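Local coordinates for fasciclin-1 (Drosophila melanogaster, PDB 1O70), which acts as a neural cell adhesion molecule, represented here by its third and fourth FAS1 domains, at residues A[183-197]-A[228-242]. Residues are numbered along the deposited sequence; the frame is centred on the assembly and turned at random.
With SO4 (sulfate ion), chain F.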
loop_
_atom_site.group_PDB
_atom_site.type_symbol
_atom_site.label_atom_id
_atom_site.label_comp_id
_atom_site.label_asym_id
_atom_site.label_seq_id
_atom_site.Cartn_x
_atom_site.Cartn_y
_atom_site.Cartn_z
ATOM N N PHE A 183 19.787 4.297 -7.525
ATOM C CA PHE A 183 18.524 4.497 -8.208
ATOM C C PHE A 183 17.505 5.075 -7.220
ATOM O O PHE A 183 16.666 5.885 -7.598
ATOM C CB PHE A 183 18.011 3.154 -8.728
ATOM C CG PHE A 183 16.627 3.211 -9.303
ATOM C CD1 PHE A 183 16.429 3.550 -10.625
ATOM C CD2 PHE A 183 15.519 2.952 -8.508
ATOM C CE1 PHE A 183 15.147 3.616 -11.155
ATOM C CE2 PHE A 183 14.231 3.017 -9.028
ATOM C CZ PHE A 183 14.049 3.355 -10.351
ATOM N N ASN A 184 17.586 4.659 -5.956
ATOM C CA ASN A 184 16.644 5.119 -4.934
ATOM C C ASN A 184 16.701 6.606 -4.608
ATOM O O ASN A 184 15.674 7.223 -4.329
ATOM C CB ASN A 184 16.841 4.362 -3.619
ATOM C CG ASN A 184 16.695 2.872 -3.766
ATOM O OD1 ASN A 184 16.063 2.387 -4.695
ATOM N ND2 ASN A 184 17.266 2.131 -2.829
ATOM N N ASP A 185 17.903 7.168 -4.622
ATOM C CA ASP A 185 18.106 8.574 -4.295
ATOM C C ASP A 185 17.003 9.482 -4.820
ATOM O O ASP A 185 16.384 10.240 -4.067
ATOM C CB ASP A 185 19.466 9.036 -4.824
ATOM C CG ASP A 185 20.624 8.348 -4.122
ATOM O OD1 ASP A 185 20.386 7.310 -3.465
ATOM O OD2 ASP A 185 21.770 8.833 -4.229
ATOM N N GLN A 186 16.747 9.388 -6.114
ATOM C CA GLN A 186 15.736 10.211 -6.763
ATOM C C GLN A 186 14.326 10.097 -6.181
ATOM O O GLN A 186 13.552 11.048 -6.248
ATOM C CB GLN A 186 15.686 9.866 -8.253
ATOM C CG GLN A 186 15.223 8.447 -8.512
ATOM C CD GLN A 186 15.127 8.142 -9.979
ATOM O OE1 GLN A 186 14.600 8.944 -10.756
ATOM N NE2 GLN A 186 15.620 6.971 -10.376
ATOM N N LEU A 187 13.993 8.935 -5.624
ATOM C CA LEU A 187 12.658 8.683 -5.079
ATOM C C LEU A 187 12.294 9.502 -3.850
ATOM O O LEU A 187 11.214 9.337 -3.274
ATOM C CB LEU A 187 12.509 7.197 -4.768
ATOM C CG LEU A 187 12.790 6.311 -5.979
ATOM C CD1 LEU A 187 12.722 4.866 -5.556
ATOM C CD2 LEU A 187 11.796 6.610 -7.084
ATOM N N ASN A 188 13.191 10.389 -3.450
ATOM C CA ASN A 188 12.940 11.230 -2.294
ATOM C C ASN A 188 12.462 12.600 -2.777
ATOM O O ASN A 188 11.833 13.347 -2.030
ATOM C CB ASN A 188 14.220 11.371 -1.473
ATOM C CG ASN A 188 13.940 11.698 -0.024
ATOM O OD1 ASN A 188 12.955 11.215 0.551
ATOM N ND2 ASN A 188 14.809 12.499 0.588
ATOM N N ASN A 189 12.754 12.905 -4.041
ATOM C CA ASN A 189 12.383 14.177 -4.648
ATOM C C ASN A 189 10.886 14.451 -4.544
ATOM O O ASN A 189 10.065 13.594 -4.861
ATOM C CB ASN A 189 12.817 14.206 -6.116
ATOM C CG ASN A 189 12.683 15.586 -6.735
ATOM O OD1 ASN A 189 11.580 16.075 -6.977
ATOM N ND2 ASN A 189 13.814 16.223 -6.989
ATOM N N THR A 190 10.534 15.654 -4.103
ATOM C CA THR A 190 9.134 16.030 -3.957
ATOM C C THR A 190 8.633 16.909 -5.098
ATOM O O THR A 190 7.470 17.299 -5.120
ATOM C CB THR A 190 8.899 16.779 -2.636
ATOM O OG1 THR A 190 9.750 17.926 -2.590
ATOM C CG2 THR A 190 9.199 15.888 -1.454
ATOM N N GLN A 191 9.510 17.217 -6.044
ATOM C CA GLN A 191 9.140 18.061 -7.174
ATOM C C GLN A 191 8.592 17.263 -8.354
ATOM O O GLN A 191 8.099 17.837 -9.324
ATOM C CB GLN A 191 10.346 18.884 -7.620
ATOM C CG GLN A 191 10.824 19.873 -6.570
ATOM C CD GLN A 191 12.277 20.269 -6.760
ATOM O OE1 GLN A 191 12.772 21.184 -6.098
ATOM N NE2 GLN A 191 12.972 19.572 -7.662
ATOM N N ARG A 192 8.686 15.939 -8.269
ATOM C CA ARG A 192 8.189 15.054 -9.322
ATOM C C ARG A 192 7.153 14.122 -8.706
ATOM O O ARG A 192 6.986 14.081 -7.487
ATOM C CB ARG A 192 9.333 14.209 -9.893
ATOM C CG ARG A 192 10.662 14.939 -10.029
ATOM C CD ARG A 192 10.735 15.800 -11.282
ATOM N NE ARG A 192 10.828 14.997 -12.501
ATOM C CZ ARG A 192 11.073 15.494 -13.712
ATOM N NH1 ARG A 192 11.257 16.803 -13.882
ATOM N NH2 ARG A 192 11.130 14.683 -14.763
ATOM N N ARG A 193 6.454 13.379 -9.549
ATOM C CA ARG A 193 5.466 12.432 -9.067
ATOM C C ARG A 193 5.811 11.069 -9.651
ATOM O O ARG A 193 5.861 10.901 -10.867
ATOM C CB ARG A 193 4.060 12.869 -9.479
ATOM C CG ARG A 193 3.495 13.965 -8.589
ATOM C CD ARG A 193 3.302 13.462 -7.160
ATOM N NE ARG A 193 2.914 14.515 -6.224
ATOM C CZ ARG A 193 3.750 15.426 -5.725
ATOM N NH1 ARG A 193 5.030 15.416 -6.075
ATOM N NH2 ARG A 193 3.311 16.338 -4.862
ATOM N N PHE A 194 6.076 10.104 -8.776
ATOM C CA PHE A 194 6.437 8.775 -9.223
ATOM C C PHE A 194 5.352 7.733 -9.062
ATOM O O PHE A 194 4.581 7.748 -8.101
ATOM C CB PHE A 194 7.661 8.253 -8.477
ATOM C CG PHE A 194 8.817 9.187 -8.450
ATOM C CD1 PHE A 194 8.883 10.194 -7.495
ATOM C CD2 PHE A 194 9.875 9.028 -9.335
ATOM C CE1 PHE A 194 9.999 11.022 -7.402
ATOM C CE2 PHE A 194 10.995 9.850 -9.253
ATOM C CZ PHE A 194 11.056 10.854 -8.283
ATOM N N THR A 195 5.311 6.820 -10.022
ATOM C CA THR A 195 4.383 5.699 -9.993
ATOM C C THR A 195 5.322 4.506 -10.123
ATOM O O THR A 195 5.709 4.116 -11.229
ATOM C CB THR A 195 3.409 5.747 -11.165
ATOM O OG1 THR A 195 2.569 6.898 -11.028
ATOM C CG2 THR A 195 2.545 4.514 -11.184
ATOM N N TYR A 196 5.704 3.942 -8.980
ATOM C CA TYR A 196 6.642 2.826 -8.939
ATOM C C TYR A 196 5.953 1.466 -8.814
ATOM O O TYR A 196 5.254 1.197 -7.831
ATOM C CB TYR A 196 7.613 3.037 -7.764
ATOM C CG TYR A 196 8.939 2.293 -7.842
ATOM C CD1 TYR A 196 9.833 2.329 -6.770
ATOM C CD2 TYR A 196 9.295 1.543 -8.966
ATOM C CE1 TYR A 196 11.040 1.636 -6.799
ATOM C CE2 TYR A 196 10.507 0.846 -9.013
ATOM C CZ TYR A 196 11.375 0.892 -7.922
ATOM O OH TYR A 196 12.552 0.168 -7.946
ATOM N N PHE A 197 6.141 0.624 -9.827
ATOM C CA PHE A 197 5.579 -0.717 -9.815
ATOM C C PHE A 197 6.648 -1.554 -9.146
ATOM O O PHE A 197 7.626 -1.956 -9.776
ATOM C CB PHE A 197 5.306 -1.227 -11.232
ATOM C CG PHE A 197 4.274 -0.436 -11.964
ATOM C CD1 PHE A 197 4.627 0.746 -12.600
ATOM C CD2 PHE A 197 2.935 -0.823 -11.945
ATOM C CE1 PHE A 197 3.669 1.545 -13.209
ATOM C CE2 PHE A 197 1.958 -0.033 -12.551
ATOM C CZ PHE A 197 2.326 1.159 -13.182
ATOM N N LYS A 228 19.774 -1.106 -12.528
ATOM C CA LYS A 228 19.167 0.213 -12.674
ATOM C C LYS A 228 18.239 0.240 -13.867
ATOM O O LYS A 228 17.139 0.792 -13.813
ATOM C CB LYS A 228 20.229 1.294 -12.858
ATOM C CG LYS A 228 19.626 2.696 -12.945
ATOM C CD LYS A 228 20.488 3.718 -12.216
ATOM C CE LYS A 228 21.663 4.169 -13.065
ATOM N NZ LYS A 228 21.218 5.022 -14.205
ATOM N N SER A 229 18.705 -0.354 -14.953
ATOM C CA SER A 229 17.940 -0.413 -16.183
ATOM C C SER A 229 16.623 -1.158 -15.949
ATOM O O SER A 229 15.583 -0.771 -16.483
ATOM C CB SER A 229 18.777 -1.114 -17.254
ATOM O OG SER A 229 18.050 -1.268 -18.459
ATOM N N ILE A 230 16.678 -2.225 -15.146
ATOM C CA ILE A 230 15.495 -3.035 -14.833
ATOM C C ILE A 230 14.486 -2.217 -14.024
ATOM O O ILE A 230 13.299 -2.203 -14.333
ATOM C CB ILE A 230 15.860 -4.298 -14.008
ATOM C CG1 ILE A 230 16.854 -5.171 -14.779
ATOM C CG2 ILE A 230 14.596 -5.102 -13.701
ATOM C CD1 ILE A 230 16.272 -5.821 -16.033
ATOM N N LEU A 231 14.971 -1.541 -12.989
ATOM C CA LEU A 231 14.120 -0.724 -12.141
ATOM C C LEU A 231 13.537 0.478 -12.866
ATOM O O LEU A 231 12.360 0.797 -12.697
ATOM C CB LEU A 231 14.898 -0.264 -10.910
ATOM C CG LEU A 231 14.868 -1.151 -9.655
ATOM C CD1 LEU A 231 14.486 -2.586 -9.995
ATOM C CD2 LEU A 231 16.221 -1.080 -8.967
ATOM N N GLU A 232 14.343 1.157 -13.677
ATOM C CA GLU A 232 13.835 2.322 -14.404
ATOM C C GLU A 232 12.654 1.935 -15.271
ATOM O O GLU A 232 11.833 2.777 -15.624
ATOM C CB GLU A 232 14.931 2.935 -15.271
ATOM C CG GLU A 232 16.145 3.354 -14.465
ATOM C CD GLU A 232 17.213 3.995 -15.316
ATOM O OE1 GLU A 232 17.336 3.600 -16.497
ATOM O OE2 GLU A 232 17.941 4.866 -14.795
ATOM N N ARG A 233 12.571 0.654 -15.614
ATOM C CA ARG A 233 11.475 0.163 -16.427
ATOM C C ARG A 233 10.205 0.138 -15.572
ATOM O O ARG A 233 9.100 0.229 -16.097
ATOM C CB ARG A 233 11.805 -1.239 -16.925
ATOM C CG ARG A 233 10.675 -1.924 -17.683
ATOM C CD ARG A 233 11.004 -3.380 -17.965
ATOM N NE ARG A 233 12.044 -3.539 -18.982
ATOM C CZ ARG A 233 12.591 -4.708 -19.304
ATOM N NH1 ARG A 233 12.195 -5.808 -18.684
ATOM N NH2 ARG A 233 13.536 -4.784 -20.233
ATOM N N HIS A 234 10.370 0.021 -14.252
ATOM C CA HIS A 234 9.230 -0.024 -13.342
ATOM C C HIS A 234 8.799 1.346 -12.830
ATOM O O HIS A 234 7.739 1.476 -12.205
ATOM C CB HIS A 234 9.547 -0.900 -12.126
ATOM C CG HIS A 234 9.816 -2.331 -12.453
ATOM N ND1 HIS A 234 10.957 -2.739 -13.107
ATOM C CD2 HIS A 234 9.107 -3.457 -12.202
ATOM C CE1 HIS A 234 10.940 -4.052 -13.244
ATOM N NE2 HIS A 234 9.826 -4.512 -12.703
ATOM N N LEU A 235 9.610 2.364 -13.109
ATOM C CA LEU A 235 9.350 3.715 -12.622
ATOM C C LEU A 235 8.845 4.746 -13.615
ATOM O O LEU A 235 9.577 5.183 -14.503
ATOM C CB LEU A 235 10.614 4.264 -11.953
ATOM C CG LEU A 235 10.460 5.616 -11.251
ATOM C CD1 LEU A 235 9.523 5.459 -10.058
ATOM C CD2 LEU A 235 11.828 6.125 -10.801
ATOM N N ALA A 236 7.591 5.147 -13.432
ATOM C CA ALA A 236 6.954 6.145 -14.280
ATOM C C ALA A 236 7.103 7.521 -13.641
ATOM O O ALA A 236 6.743 7.720 -12.482
ATOM C CB ALA A 236 5.483 5.814 -14.462
ATOM N N ILE A 237 7.618 8.477 -14.405
ATOM C CA ILE A 237 7.834 9.825 -13.893
ATOM C C ILE A 237 7.071 10.875 -14.689
ATOM O O ILE A 237 7.320 11.053 -15.880
ATOM C CB ILE A 237 9.337 10.181 -13.937
ATOM C CG1 ILE A 237 10.145 9.075 -13.236
ATOM C CG2 ILE A 237 9.570 11.543 -13.301
ATOM C CD1 ILE A 237 11.663 9.210 -13.358
ATOM N N SER A 238 6.131 11.556 -14.041
ATOM C CA SER A 238 5.370 12.617 -14.702
ATOM C C SER A 238 4.915 13.658 -13.682
ATOM O O SER A 238 5.351 13.648 -12.528
ATOM C CB SER A 238 4.169 12.057 -15.482
ATOM O OG SER A 238 3.099 11.662 -14.654
ATOM N N ASP A 239 4.066 14.583 -14.111
ATOM C CA ASP A 239 3.589 15.624 -13.214
ATOM C C ASP A 239 2.477 15.085 -12.317
ATOM O O ASP A 239 2.130 15.699 -11.308
ATOM C CB ASP A 239 3.095 16.829 -14.027
ATOM C CG ASP A 239 1.962 16.470 -14.968
ATOM O OD1 ASP A 239 1.922 15.310 -15.437
ATOM O OD2 ASP A 239 1.122 17.349 -15.251
ATOM N N LYS A 240 1.922 13.934 -12.684
ATOM C CA LYS A 240 0.858 13.338 -11.887
ATOM C C LYS A 240 1.110 11.860 -11.570
ATOM O O LYS A 240 2.003 11.233 -12.140
ATOM C CB LYS A 240 -0.486 13.484 -12.603
ATOM C CG LYS A 240 -0.600 12.726 -13.899
ATOM C CD LYS A 240 -1.970 12.924 -14.512
ATOM C CE LYS A 240 -2.090 12.156 -15.818
ATOM N NZ LYS A 240 -3.420 12.362 -16.466
ATOM N N GLU A 241 0.330 11.316 -10.643
ATOM C CA GLU A 241 0.462 9.916 -10.273
ATOM C C GLU A 241 -0.719 9.144 -10.809
ATOM O O GLU A 241 -1.831 9.668 -10.913
ATOM C CB GLU A 241 0.544 9.759 -8.757
ATOM C CG GLU A 241 -0.468 10.561 -7.968
ATOM C CD GLU A 241 -0.180 10.520 -6.488
ATOM O OE1 GLU A 241 -0.561 9.521 -5.839
ATOM O OE2 GLU A 241 0.453 11.473 -5.974
ATOM N N TYR A 242 -0.484 7.889 -11.154
ATOM C CA TYR A 242 -1.552 7.084 -11.700
ATOM C C TYR A 242 -2.074 6.061 -10.713
ATOM O O TYR A 242 -1.309 5.251 -10.188
ATOM C CB TYR A 242 -1.063 6.399 -12.973
ATOM C CG TYR A 242 -0.583 7.383 -14.016
ATOM C CD1 TYR A 242 0.664 8.000 -13.908
ATOM C CD2 TYR A 242 -1.401 7.732 -15.093
ATOM C CE1 TYR A 242 1.081 8.939 -14.848
ATOM C CE2 TYR A 242 -0.994 8.669 -16.036
ATOM C CZ TYR A 242 0.247 9.269 -15.907
ATOM O OH TYR A 242 0.647 10.197 -16.839
HETATM S S SO4 F . 12.897 -1.557 -21.877
HETATM O O1 SO4 F . 12.483 -0.521 -20.898
HETATM O O2 SO4 F . 12.817 -1.004 -23.247
HETATM O O3 SO4 F . 14.289 -1.979 -21.593
HETATM O O4 SO4 F . 11.990 -2.727 -21.766
HETATM O O HOH W 1 17.063 6.433 -12.939
HETATM O O HOH W 2 3.981 9.149 -11.903
#
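L231 lays its CB over the centre of the F183 ring, a CH-pi contact 3.7 Å from CB to the ring centroid, while Q186 NE2 covers the opposite face nearer the rim. At the ring's edge stand N184 OD1 and L235 CB. CG anti to the backbone N (chi1 173°) sets the F183 ring against L231 and E232 of helix 224-232, and its CZ meets L235 CD2 at 3.6 Å. That methyl also touches L187 CD2, whereas L235 CD1 packs obliquely against F194, whose one face carries L187 CD2. H234 O lies in plane at the edges of both the Y196 and F197 rings and accepts a nearly straight bond from F197 N (179°). Y242 N donates to T195 OG1 (3.2 Å, 170°), tying in the chain beyond the strand. R193, on the same sheet face as T195, bends at chi2 and sends NH1 to the carbonyls of T190 and R192, both in its guanidinium plane; NE makes a long salt bridge to E241 OE2 (3.9 Å). A leucine here would lose these bonds and probably leave E241 without its cationic mate and the T190 carbonyl without its guanidinium donor. The whole exemplifies antiparallel edge pairing: hydrogen-bonded R193–S238 and T195–A236 alternate with non-hydrogen-bonded F194–I237 and Y196–L235, and strand 235-238, entered just after helix 224-232 packs on F183, borders the fourth FAS1 domain's mixed sheet.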